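Local coordinates for N-hydroxyarylamine O-acetyltransferase (Bacillus cereus, PDB 4DMO), which probably transfers acetyl groups to arylamines and N-hydroxyarylamines, working through an unusual Cys-His-Glu catalytic triad, at residues A[120-124]-A[135-140]; A[9-13]-A[62-67]; A[69-73]-A[201-205]. All coordinates share one frame; numbering follows the deposited sequence.

Interaction 1: A[120-124]-A[135-140]; sequences ELYLI and APVPFL
An antiparallel beta pairing closes one margin of the eight-stranded sheet, with Tyr-122 opposite Pro-138 and Leu-123 opposite Val-137. It illustrates how a short edge strand holds on with few bonds and many side chains. Leu-123 and Val-137 form the hydrogen-bonded pair: Leu-123 N reaches Val-137 O at 2.8 Å, and Val-137 N answers to Leu-123 O at 3.0 Å. Phe-139 N then donates to Leu-121 O over 3.0 Å in a nearly straight bond (171°). Pro-138 stands in the non-hydrogen-bonded position, where an N-H would point away from 120-124, and it meets Tyr-122 through carbon, Tyr-122 CE2 lying 3.7 Å from Pro-138 CB. With its CG anti to the carbonyl carbon (chi1 -60°), the tyrosine also brings CD2 to Pro-136 CB, which Ile-124 CD1 touches as well. Leu-123, Val-137 and Phe-139 all lean on Ile-153 of strand 149-158, while Tyr-122 and Pro-136 meet Phe-24. Water 1 extends the pairing past the strand's end by linking Leu-121 O to Leu-140 N. Over one face of the Phe-139 ring, Leu-121 CD1 sits 4.1 Å from the centroid, just 5° off the normal, a CH-pi contact.

Interaction 2: A[9-13]-A[62-67]; sequences QFFAR and ILVNNR
The guanidinium of Arg-13 carries the amide of Asn-66 on one face, the two planes 23° apart and stacked, with Asn-66 CG 3.6 Å above the guanidinium plane and offset toward its rim. At its edge, in plane, lie the carbonyls of Ile-62 and Arg-67. This is an arginine from one helix serving the C-terminal end of another, here joining helix 5-14 to helix 55-64 in the helical part of the acetyltransferase fold. Arg-13 NE donates to Ile-62 O over 2.7 Å, nearly in line with the C=O bond, whereas NH1 meets Arg-67 O at 3.0 Å from above the carbonyl plane. Together these bonds fix the rotation of the group, and NH2 has its own acceptor in Thr-37 O. The positive charge probably gains from the partly negative end of helix 55-64. The Arg-13 chain sets out with CG anti to the backbone N (chi1 -176°), bends at chi2 and so passes Leu-63, whose CD2 lies 3.9 Å from Arg-13 CB. The other branch, CD1, faces Phe-10 N and Gln-9 CB, and CD2 also comes obliquely to the Phe-10 ring, which stacks on Phe-81. The amide of Asn-66 is itself steadied by ND2 donating to Val-64 O. Between the two backbones, water 3 donates to both Gln-9 O, at 2.7 Å, and Leu-63 O, at 2.9 Å.

Interaction 3: A[69-73]-A[201-205]; sequences GLCYE and AQKII
Gln-202 OE1, lying 3.4 Å from Tyr-72 CE2, has two waters within hydrogen-bonding distance, water 6 at 2.8 Å and water 5 at 2.9 Å. Water 5 also lies close to Tyr-72 OH, and water 6 to Glu-73 OE1, which links Tyr-72 and Glu-73 to Gln-202 through solvent; each water has more acceptors in reach than protons, so the bonds are probably shared. The amide is held from its other end too, since Gln-202 NE2 donates to Lys-51 O. The Tyr-72 ring packs between the two helices. Its CG lies between the backbone N and the carbonyl carbon (chi1 52°), which presents one face to helix 195-207: Gln-202 CA sits over that face in a CH-pi contact, 3.8 Å from the centroid and 8° off the normal. Leu-70 CB lies over the opposite face, offset toward the rim, and Ile-205 CG2 is at the edge. Ile-205 CB also approaches Tyr-72 CE1 to 3.6 Å. Glu-73 OE2 turns its anti lone pair to the backbone N-H of the N-cap residue Leu-70, at 3.0 Å from Leu-70 N, while OE1 takes Asn-44 ND2 and a salt bridge from Lys-61. The same first turn carries Cys-71, which stands where the family has its catalytic cysteine and touches His-110. Helix 43-46 packs Ile-45 against Leu-70, Tyr-72 and Ile-205, and strand 103-117 meets helix 195-207, with Ile-111 touching Ala-201 and Val-106 touching Ile-204 and Ile-205.

The three contacts join different parts of one compact chain. Interactions 2 and 3 touch, Ile-62 CD1 lying 4.1 Å from Gly-69 N, although their centres are 19 Å apart; helix 55-64 thus runs from its grip on helix 5-14 almost directly into the turn that starts helix 71-84 and carries Cys-71. Interaction 1 stands apart, its centre about 22 Å from that of interaction 3 and about 25 Å from that of interaction 2. Strand 103-117 still relates it to interaction 3: the strand pairs with 120-124 and also bears His-110, probably the triad histidine beside Cys-71. The bound sulfonate ligand is held by Tyr-97, Trp-104 and Trp-182 to Leu-184; Trp-104 lies on that same strand.

Interaction 1: A[120-124]-A[135-140]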
loop_
_atom_site.group_PDB
_atom_site.type_symbol
_atom_site.label_atom_id
_atom_site.label_comp_id
_atom_site.label_asym_id
_atom_site.label_seq_id
_atom_site.Cartn_x
_atom_site.Cartn_y
_atom_site.Cartn_z
ATOM N N GLU A 120 -15.612 16.110 -4.526
ATOM C CA GLU A 120 -15.914 14.859 -3.832
ATOM C C GLU A 120 -14.658 14.112 -3.422
ATOM O O GLU A 120 -13.631 14.141 -4.113
ATOM C CB GLU A 120 -16.813 13.966 -4.683
ATOM C CG GLU A 120 -18.315 14.283 -4.529
ATOM C CD GLU A 120 -19.156 13.597 -5.579
ATOM O OE1 GLU A 120 -18.570 12.878 -6.425
ATOM O OE2 GLU A 120 -20.396 13.772 -5.552
ATOM N N LEU A 121 -14.771 13.411 -2.300
ATOM C CA LEU A 121 -13.616 12.822 -1.654
ATOM C C LEU A 121 -13.467 11.387 -2.096
ATOM O O LEU A 121 -14.470 10.674 -2.234
ATOM C CB LEU A 121 -13.752 12.892 -0.134
ATOM C CG LEU A 121 -13.094 14.060 0.603
ATOM C CD1 LEU A 121 -12.764 13.636 2.043
ATOM C CD2 LEU A 121 -11.829 14.574 -0.082
ATOM N N TYR A 122 -12.208 10.998 -2.339
ATOM C CA TYR A 122 -11.844 9.619 -2.646
ATOM C C TYR A 122 -10.666 9.212 -1.796
ATOM O O TYR A 122 -9.740 9.986 -1.603
ATOM C CB TYR A 122 -11.487 9.453 -4.129
ATOM C CG TYR A 122 -12.624 9.815 -5.060
ATOM C CD1 TYR A 122 -12.905 11.130 -5.343
ATOM C CD2 TYR A 122 -13.414 8.830 -5.639
ATOM C CE1 TYR A 122 -13.941 11.474 -6.156
ATOM C CE2 TYR A 122 -14.469 9.160 -6.461
ATOM C CZ TYR A 122 -14.721 10.492 -6.723
ATOM O OH TYR A 122 -15.756 10.846 -7.551
ATOM N N LEU A 123 -10.722 7.990 -1.286
ATOM C CA LEU A 123 -9.591 7.364 -0.617
ATOM C C LEU A 123 -8.714 6.714 -1.678
ATOM O O LEU A 123 -9.180 5.869 -2.453
ATOM C CB LEU A 123 -10.089 6.300 0.335
ATOM C CG LEU A 123 -9.116 5.448 1.137
ATOM C CD1 LEU A 123 -8.456 6.252 2.256
ATOM C CD2 LEU A 123 -9.888 4.275 1.689
ATOM N N ILE A 124 -7.446 7.109 -1.711
ATOM C CA ILE A 124 -6.463 6.460 -2.576
ATOM C C ILE A 124 -5.607 5.454 -1.773
ATOM O O ILE A 124 -4.762 5.839 -0.956
ATOM C CB ILE A 124 -5.565 7.522 -3.243
ATOM C CG1 ILE A 124 -6.445 8.609 -3.890
ATOM C CG2 ILE A 124 -4.596 6.870 -4.231
ATOM C CD1 ILE A 124 -7.514 8.079 -4.898
ATOM N N ALA A 135 -8.360 1.125 -7.499
ATOM C CA ALA A 135 -9.010 2.325 -7.990
ATOM C C ALA A 135 -9.363 3.203 -6.797
ATOM O O ALA A 135 -9.363 2.727 -5.663
ATOM C CB ALA A 135 -10.255 1.955 -8.789
ATOM N N PRO A 136 -9.639 4.490 -7.035
ATOM C CA PRO A 136 -10.136 5.353 -5.961
ATOM C C PRO A 136 -11.435 4.825 -5.329
ATOM O O PRO A 136 -12.291 4.270 -6.003
ATOM C CB PRO A 136 -10.395 6.694 -6.677
ATOM C CG PRO A 136 -9.521 6.663 -7.854
ATOM C CD PRO A 136 -9.525 5.226 -8.305
ATOM N N VAL A 137 -11.548 4.971 -4.018
ATOM C CA VAL A 137 -12.750 4.569 -3.324
ATOM C C VAL A 137 -13.492 5.841 -2.908
ATOM O O VAL A 137 -12.997 6.639 -2.093
ATOM C CB VAL A 137 -12.443 3.713 -2.065
ATOM C CG1 VAL A 137 -13.774 3.232 -1.430
ATOM C CG2 VAL A 137 -11.534 2.537 -2.418
ATOM N N PRO A 138 -14.681 6.039 -3.475
ATOM C CA PRO A 138 -15.445 7.247 -3.169
ATOM C C PRO A 138 -16.010 7.211 -1.760
ATOM O O PRO A 138 -16.583 6.215 -1.321
ATOM C CB PRO A 138 -16.570 7.216 -4.196
ATOM C CG PRO A 138 -16.789 5.740 -4.460
ATOM C CD PRO A 138 -15.415 5.108 -4.353
ATOM N N PHE A 139 -15.839 8.314 -1.060
ATOM C CA PHE A 139 -16.417 8.476 0.252
ATOM C C PHE A 139 -17.960 8.425 0.215
ATOM O O PHE A 139 -18.588 8.157 1.239
ATOM C CB PHE A 139 -15.957 9.800 0.864
ATOM C CG PHE A 139 -14.649 9.707 1.613
ATOM C CD1 PHE A 139 -13.468 9.433 0.948
ATOM C CD2 PHE A 139 -14.610 9.916 2.990
ATOM C CE1 PHE A 139 -12.263 9.368 1.636
ATOM C CE2 PHE A 139 -13.407 9.839 3.702
ATOM C CZ PHE A 139 -12.230 9.578 3.016
ATOM N N LEU A 140 -18.555 8.681 -0.954
ATOM C CA LEU A 140 -20.019 8.631 -1.115
ATOM C C LEU A 140 -20.597 7.254 -0.821
ATOM O O LEU A 140 -21.798 7.118 -0.613
ATOM C CB LEU A 140 -20.463 9.106 -2.503
ATOM C CG LEU A 140 -20.598 10.626 -2.633
ATOM C CD1 LEU A 140 -21.266 10.993 -3.940
ATOM C CD2 LEU A 140 -21.343 11.257 -1.459
HETATM O O HOH W 1 -17.134 10.515 -2.714
HETATM O O HOH W 2 -8.215 3.360 -3.266
#

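Interaction 2: A[9-13]-A[62-67]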
loop_
_atom_site.group_PDB
_atom_site.type_symbol
_atom_site.label_atom_id
_atom_site.label_comp_id
_atom_site.label_asym_id
_atom_site.label_seq_id
_atom_site.Cartn_x
_atom_site.Cartn_y
_atom_site.Cartn_z
ATOM N N GLN A 9 10.314 9.380 -12.848
ATOM C CA GLN A 9 10.765 8.127 -12.250
ATOM C C GLN A 9 9.592 7.232 -11.897
ATOM O O GLN A 9 9.696 6.005 -11.952
ATOM C CB GLN A 9 11.595 8.410 -11.019
ATOM C CG GLN A 9 12.742 9.360 -11.277
ATOM C CD GLN A 9 14.071 8.685 -11.144
ATOM O OE1 GLN A 9 14.239 7.519 -11.538
ATOM N NE2 GLN A 9 15.037 9.405 -10.576
ATOM N N PHE A 10 8.475 7.854 -11.535
ATOM C CA PHE A 10 7.264 7.137 -11.195
ATOM C C PHE A 10 6.665 6.446 -12.416
ATOM O O PHE A 10 6.378 5.264 -12.366
ATOM C CB PHE A 10 6.264 8.094 -10.540
ATOM C CG PHE A 10 5.103 7.408 -9.876
ATOM C CD1 PHE A 10 5.133 7.098 -8.526
ATOM C CD2 PHE A 10 3.970 7.093 -10.598
ATOM C CE1 PHE A 10 4.057 6.471 -7.917
ATOM C CE2 PHE A 10 2.897 6.461 -9.991
ATOM C CZ PHE A 10 2.955 6.138 -8.649
ATOM N N PHE A 11 6.463 7.168 -13.514
ATOM C CA PHE A 11 5.955 6.522 -14.723
ATOM C C PHE A 11 6.917 5.381 -15.123
ATOM O O PHE A 11 6.494 4.276 -15.487
ATOM C CB PHE A 11 5.831 7.518 -15.883
ATOM C CG PHE A 11 4.750 8.567 -15.699
ATOM C CD1 PHE A 11 5.079 9.908 -15.620
ATOM C CD2 PHE A 11 3.414 8.216 -15.622
ATOM C CE1 PHE A 11 4.090 10.884 -15.469
ATOM C CE2 PHE A 11 2.442 9.182 -15.471
ATOM C CZ PHE A 11 2.788 10.517 -15.385
ATOM N N ALA A 12 8.214 5.651 -15.037
ATOM C CA ALA A 12 9.221 4.656 -15.389
ATOM C C ALA A 12 9.079 3.395 -14.522
ATOM O O ALA A 12 9.081 2.264 -15.027
ATOM C CB ALA A 12 10.645 5.269 -15.236
ATOM N N ARG A 13 8.968 3.600 -13.213
ATOM C CA ARG A 13 8.790 2.497 -12.276
ATOM C C ARG A 13 7.555 1.663 -12.645
ATOM O O ARG A 13 7.602 0.423 -12.649
ATOM C CB ARG A 13 8.704 3.035 -10.842
ATOM C CG ARG A 13 8.624 1.954 -9.785
ATOM C CD ARG A 13 9.939 1.162 -9.684
ATOM N NE ARG A 13 9.951 0.378 -8.466
ATOM C CZ ARG A 13 9.579 -0.889 -8.347
ATOM N NH1 ARG A 13 9.619 -1.469 -7.146
ATOM N NH2 ARG A 13 9.159 -1.580 -9.389
ATOM N N ILE A 62 12.076 3.547 -3.636
ATOM C CA ILE A 62 11.026 2.898 -4.399
ATOM C C ILE A 62 11.228 3.040 -5.892
ATOM O O ILE A 62 11.063 2.079 -6.635
ATOM C CB ILE A 62 9.591 3.499 -4.076
ATOM C CG1 ILE A 62 9.284 3.480 -2.587
ATOM C CG2 ILE A 62 8.499 2.737 -4.800
ATOM C CD1 ILE A 62 8.961 2.136 -2.059
ATOM N N LEU A 63 11.530 4.251 -6.347
ATOM C CA LEU A 63 11.540 4.510 -7.787
ATOM C C LEU A 63 12.914 4.236 -8.404
ATOM O O LEU A 63 13.020 3.601 -9.446
ATOM C CB LEU A 63 11.083 5.940 -8.094
ATOM C CG LEU A 63 9.783 6.368 -7.428
ATOM C CD1 LEU A 63 9.411 7.783 -7.830
ATOM C CD2 LEU A 63 8.644 5.411 -7.766
ATOM N N VAL A 64 13.965 4.683 -7.738
ATOM C CA VAL A 64 15.310 4.513 -8.267
ATOM C C VAL A 64 15.827 3.109 -7.973
ATOM O O VAL A 64 16.235 2.403 -8.888
ATOM C CB VAL A 64 16.293 5.574 -7.696
ATOM C CG1 VAL A 64 17.721 5.314 -8.197
ATOM C CG2 VAL A 64 15.845 6.994 -8.069
ATOM N N ASN A 65 15.792 2.700 -6.709
ATOM C CA ASN A 65 16.348 1.402 -6.325
ATOM C C ASN A 65 15.370 0.217 -6.456
ATOM O O ASN A 65 15.667 -0.891 -6.054
ATOM C CB ASN A 65 16.901 1.487 -4.903
ATOM C CG ASN A 65 18.164 2.332 -4.830
ATOM O OD1 ASN A 65 18.851 2.497 -5.829
ATOM N ND2 ASN A 65 18.478 2.854 -3.653
ATOM N N ASN A 66 14.213 0.481 -7.037
ATOM C CA ASN A 66 13.200 -0.520 -7.359
ATOM C C ASN A 66 12.812 -1.445 -6.194
ATOM O O ASN A 66 12.624 -2.638 -6.378
ATOM C CB ASN A 66 13.627 -1.320 -8.603
ATOM C CG ASN A 66 13.220 -0.618 -9.897
ATOM O OD1 ASN A 66 12.383 -1.110 -10.662
ATOM N ND2 ASN A 66 13.781 0.580 -10.118
ATOM N N ARG A 67 12.675 -0.865 -5.003
ATOM C CA ARG A 67 12.173 -1.584 -3.843
ATOM C C ARG A 67 10.673 -1.313 -3.649
ATOM O O ARG A 67 10.062 -0.513 -4.387
ATOM C CB ARG A 67 12.939 -1.167 -2.596
ATOM C CG ARG A 67 14.433 -1.548 -2.613
ATOM C CD ARG A 67 14.607 -3.020 -2.307
ATOM N NE ARG A 67 13.998 -3.324 -1.025
ATOM C CZ ARG A 67 14.561 -3.084 0.148
ATOM N NH1 ARG A 67 15.808 -2.600 0.227
ATOM N NH2 ARG A 67 13.885 -3.369 1.255
HETATM O O HOH W 3 11.995 4.592 -11.927
HETATM O O HOH W 4 10.285 -4.069 -6.894
#

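Interaction 3: A[69-73]-A[201-205]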
loop_
_atom_site.group_PDB
_atom_site.type_symbol
_atom_site.label_atom_id
_atom_site.label_comp_id
_atom_site.label_asym_id
_atom_site.label_seq_id
_atom_site.Cartn_x
_atom_site.Cartn_y
_atom_site.Cartn_z
ATOM N N GLY A 69 7.608 -1.314 -0.212
ATOM C CA GLY A 69 7.527 -0.805 1.136
ATOM C C GLY A 69 6.228 -1.172 1.786
ATOM O O GLY A 69 5.432 -1.927 1.229
ATOM N N LEU A 70 6.032 -0.624 2.978
ATOM C CA LEU A 70 4.797 -0.765 3.739
ATOM C C LEU A 70 3.897 0.453 3.511
ATOM O O LEU A 70 4.238 1.348 2.739
ATOM C CB LEU A 70 5.120 -0.944 5.243
ATOM C CG LEU A 70 5.960 -2.211 5.546
ATOM C CD1 LEU A 70 6.257 -2.397 7.015
ATOM C CD2 LEU A 70 5.304 -3.480 5.005
ATOM N N CYS A 71 2.742 0.471 4.178
ATOM C CA CYS A 71 1.706 1.444 3.902
ATOM C C CYS A 71 2.220 2.876 4.029
ATOM O O CYS A 71 1.837 3.723 3.252
ATOM C CB CYS A 71 0.493 1.223 4.828
ATOM S SG CYS A 71 0.794 1.568 6.538
ATOM N N TYR A 72 3.082 3.130 5.016
ATOM C CA TYR A 72 3.584 4.462 5.286
ATOM C C TYR A 72 4.690 4.860 4.332
ATOM O O TYR A 72 5.209 5.979 4.433
ATOM C CB TYR A 72 4.090 4.579 6.752
ATOM C CG TYR A 72 5.077 3.488 7.153
ATOM C CD1 TYR A 72 4.672 2.405 7.937
ATOM C CD2 TYR A 72 6.384 3.509 6.703
ATOM C CE1 TYR A 72 5.572 1.381 8.287
ATOM C CE2 TYR A 72 7.280 2.497 7.043
ATOM C CZ TYR A 72 6.879 1.450 7.838
ATOM O OH TYR A 72 7.761 0.463 8.151
ATOM N N GLU A 73 5.081 3.933 3.451
ATOM C CA GLU A 73 5.975 4.250 2.345
ATOM C C GLU A 73 5.213 4.285 1.005
ATOM O O GLU A 73 5.417 5.187 0.198
ATOM C CB GLU A 73 7.145 3.250 2.284
ATOM C CG GLU A 73 8.027 3.233 3.523
ATOM C CD GLU A 73 8.985 2.027 3.573
ATOM O OE1 GLU A 73 10.216 2.218 3.603
ATOM O OE2 GLU A 73 8.510 0.879 3.570
ATOM N N ALA A 201 4.283 6.580 12.200
ATOM C CA ALA A 201 3.717 5.265 11.897
ATOM C C ALA A 201 4.864 4.274 11.683
ATOM O O ALA A 201 4.841 3.130 12.163
ATOM C CB ALA A 201 2.805 5.344 10.664
ATOM N N GLN A 202 5.891 4.725 10.977
ATOM C CA GLN A 202 7.084 3.904 10.778
ATOM C C GLN A 202 7.693 3.454 12.095
ATOM O O GLN A 202 7.936 2.267 12.293
ATOM C CB GLN A 202 8.143 4.661 9.957
ATOM C CG GLN A 202 9.382 3.799 9.600
ATOM C CD GLN A 202 10.245 4.433 8.506
ATOM O OE1 GLN A 202 10.409 3.864 7.413
ATOM N NE2 GLN A 202 10.812 5.600 8.796
ATOM N N LYS A 203 7.917 4.408 12.988
ATOM C CA LYS A 203 8.521 4.113 14.263
ATOM C C LYS A 203 7.682 3.084 14.956
ATOM O O LYS A 203 8.213 2.130 15.521
ATOM C CB LYS A 203 8.648 5.386 15.115
ATOM C CG LYS A 203 9.519 5.235 16.384
ATOM C CD LYS A 203 9.537 6.529 17.259
ATOM C CE LYS A 203 10.322 6.376 18.601
ATOM N NZ LYS A 203 11.829 6.279 18.427
ATOM N N ILE A 204 6.368 3.278 14.936
ATOM C CA ILE A 204 5.458 2.340 15.571
ATOM C C ILE A 204 5.618 0.945 14.970
ATOM O O ILE A 204 5.802 -0.035 15.687
ATOM C CB ILE A 204 3.997 2.813 15.440
ATOM C CG1 ILE A 204 3.772 4.020 16.344
ATOM C CG2 ILE A 204 3.042 1.698 15.819
ATOM C CD1 ILE A 204 2.614 4.885 15.939
ATOM N N ILE A 205 5.550 0.849 13.652
ATOM C CA ILE A 205 5.643 -0.448 12.990
ATOM C C ILE A 205 7.070 -1.048 13.136
ATOM O O ILE A 205 7.236 -2.261 13.316
ATOM C CB ILE A 205 5.224 -0.336 11.475
ATOM C CG1 ILE A 205 3.716 -0.011 11.321
ATOM C CG2 ILE A 205 5.578 -1.596 10.722
ATOM C CD1 ILE A 205 2.758 -0.975 11.983
HETATM O O HOH W 5 10.034 0.999 7.247
HETATM O O HOH W 6 11.675 4.043 4.933
#